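Local coordinates for uncharacterized protein (PDB 2QDR) that is of unknown function but, as a member of the cupin clan with a double-stranded beta-helix fold, is a putative dioxygenase, at residues A[234-238]-A[264-270]. Residue numbers count along the deposited sequence, not the author numbering.
Sequences MIQPY and CPSFSTL
Strands 234-236 and 268-270 run antiparallel, their axes approaching to 4.7 Å with 150° between N-to-C directions. Met-234 and Leu-270 form the hydrogen-bonded pair: Met-234 N to Leu-270 O and Leu-270 N to Met-234 O are both 2.8 Å. Ile-235 and Thr-269 are the non-hydrogen-bonded pair, CA to CA 4.5 Å. Further along, Gln-236 N donates to Ser-268 O at 3.0 Å and Gln-236 O accepts from Phe-267 N at 2.8 Å. Both segments turn here. Pro-237, its phi held at -73° by the ring, centres an inverse gamma turn, while Pro-265 to Ser-268 make a type II beta turn. Phe-267 fills its third position at phi 72°, a left-handed conformation less easy for a residue with a side chain. Ser-268 suits the last place, its m rotamer bringing OG 2.6 Å from Pro-265 O as donor.

The fold is a double-stranded beta-helix, as in cupins; the pairing lies in the C-terminal part of the chain, where 233-236 lies between 268-275 and 296-298.

Side chains fall on two faces of the sheet. Met-234 (a selenomethionine), Gln-236 and Leu-270 share one; the end of Met-234 leads away to Gln-201 and Phe-202, while branched, apolar Leu-270 puts CD2 against the Gln-236 side chain, which also approaches an unidentified ligand. Ile-235 and Thr-269, beta-branched residues suited to extended backbone, occupy the other, where Trp-127 of the second subunit packs on Ile-235 and hydrogen-bonds Thr-269 OG1.

At the bend, Phe-267 points CA-to-CB away, yet its ring returns over Pro-237 in a CH-pi contact, Pro-237 CA 4.2 Å from the ring centroid and Pro-237 CB 3.4 Å from Phe-267 CE1; the same ring meets Phe-183 of the second subunit.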
loop_
_atom_site.group_PDB
_atom_site.type_symbol
_atom_site.label_atom_id
_atom_site.label_comp_id
_atom_site.label_asym_id
_atom_site.label_seq_id
_atom_site.Cartn_x
_atom_site.Cartn_y
_atom_site.Cartn_z
HETATM N N MSE A 234 10.675 23.714 17.887
HETATM C CA MSE A 234 10.432 23.851 16.446
HETATM C C MSE A 234 10.636 25.259 15.898
HETATM O O MSE A 234 9.962 26.201 16.304
HETATM C CB MSE A 234 9.011 23.443 16.096
HETATM C CG MSE A 234 8.691 21.983 16.304
HETATM SE SE MSE A 234 6.794 21.775 15.886
HETATM C CE MSE A 234 6.520 20.108 16.478
ATOM N N ILE A 235 11.558 25.376 14.953
ATOM C CA ILE A 235 11.823 26.633 14.288
ATOM C C ILE A 235 10.773 26.638 13.167
ATOM O O ILE A 235 10.746 25.737 12.318
ATOM C CB ILE A 235 13.265 26.733 13.792
ATOM C CG1 ILE A 235 14.229 26.597 14.980
ATOM C CG2 ILE A 235 13.458 28.058 13.036
ATOM C CD1 ILE A 235 15.671 26.417 14.609
ATOM N N GLN A 236 9.882 27.624 13.213
ATOM C CA GLN A 236 8.782 27.746 12.268
ATOM C C GLN A 236 8.957 28.917 11.300
ATOM O O GLN A 236 8.509 30.024 11.604
ATOM C CB GLN A 236 7.465 27.886 13.052
ATOM C CG GLN A 236 7.114 26.628 13.862
ATOM C CD GLN A 236 5.744 26.681 14.551
ATOM O OE1 GLN A 236 5.026 27.676 14.478
ATOM N NE2 GLN A 236 5.383 25.596 15.230
ATOM N N PRO A 237 9.613 28.705 10.133
ATOM C CA PRO A 237 9.790 29.783 9.134
ATOM C C PRO A 237 8.496 30.136 8.366
ATOM O O PRO A 237 8.463 30.090 7.141
ATOM C CB PRO A 237 10.868 29.195 8.207
ATOM C CG PRO A 237 10.570 27.778 8.216
ATOM C CD PRO A 237 10.313 27.494 9.684
ATOM N N TYR A 238 7.459 30.535 9.094
ATOM C CA TYR A 238 6.162 30.858 8.520
ATOM C C TYR A 238 5.274 31.453 9.600
ATOM O O TYR A 238 5.590 31.325 10.781
ATOM C CB TYR A 238 5.505 29.595 7.933
ATOM C CG TYR A 238 5.407 28.433 8.916
ATOM C CD1 TYR A 238 4.294 28.287 9.744
ATOM C CD2 TYR A 238 6.424 27.492 9.025
ATOM C CE1 TYR A 238 4.199 27.238 10.643
ATOM C CE2 TYR A 238 6.331 26.437 9.928
ATOM C CZ TYR A 238 5.216 26.312 10.729
ATOM O OH TYR A 238 5.120 25.269 11.620
ATOM N N CYS A 264 2.288 33.093 16.161
ATOM C CA CYS A 264 3.692 32.806 15.990
ATOM C C CYS A 264 4.122 33.365 14.650
ATOM O O CYS A 264 3.849 32.738 13.623
ATOM C CB CYS A 264 3.896 31.297 16.030
ATOM S SG CYS A 264 3.219 30.554 17.529
ATOM N N PRO A 265 4.789 34.539 14.636
ATOM C CA PRO A 265 5.198 35.071 13.343
ATOM C C PRO A 265 6.358 34.261 12.765
ATOM O O PRO A 265 6.880 33.364 13.423
ATOM C CB PRO A 265 5.609 36.514 13.659
ATOM C CG PRO A 265 6.087 36.463 15.036
ATOM C CD PRO A 265 5.214 35.428 15.731
ATOM N N SER A 266 6.747 34.582 11.543
ATOM C CA SER A 266 7.819 33.861 10.868
ATOM C C SER A 266 9.129 33.786 11.659
ATOM O O SER A 266 9.561 34.766 12.236
ATOM C CB SER A 266 8.050 34.474 9.494
ATOM O OG SER A 266 6.860 34.311 8.743
ATOM N N PHE A 267 9.690 32.578 11.702
ATOM C CA PHE A 267 10.965 32.235 12.378
ATOM C C PHE A 267 10.903 32.237 13.916
ATOM O O PHE A 267 11.905 32.495 14.572
ATOM C CB PHE A 267 12.141 33.094 11.854
ATOM C CG PHE A 267 12.268 33.075 10.353
ATOM C CD1 PHE A 267 12.829 31.976 9.705
ATOM C CD2 PHE A 267 11.819 34.155 9.581
ATOM C CE1 PHE A 267 12.937 31.949 8.313
ATOM C CE2 PHE A 267 11.931 34.136 8.186
ATOM C CZ PHE A 267 12.486 33.026 7.553
ATOM N N SER A 268 9.737 31.913 14.473
ATOM C CA SER A 268 9.571 31.798 15.915
ATOM C C SER A 268 10.111 30.431 16.294
ATOM O O SER A 268 10.111 29.522 15.476
ATOM C CB SER A 268 8.107 31.886 16.321
ATOM O OG SER A 268 7.531 33.106 15.929
ATOM N N THR A 269 10.568 30.290 17.527
ATOM C CA THR A 269 11.122 29.031 18.015
ATOM C C THR A 269 10.174 28.494 19.081
ATOM O O THR A 269 10.264 28.869 20.254
ATOM C CB THR A 269 12.545 29.235 18.543
ATOM O OG1 THR A 269 13.345 29.804 17.502
ATOM C CG2 THR A 269 13.157 27.901 19.001
ATOM N N LEU A 270 9.260 27.621 18.662
ATOM C CA LEU A 270 8.257 27.068 19.575
ATOM C C LEU A 270 8.805 26.000 20.515
ATOM O O LEU A 270 9.455 25.061 20.054
ATOM C CB LEU A 270 7.043 26.504 18.812
ATOM C CG LEU A 270 6.022 27.554 18.333
ATOM C CD1 LEU A 270 5.173 28.105 19.500
ATOM C CD2 LEU A 270 6.661 28.719 17.548
#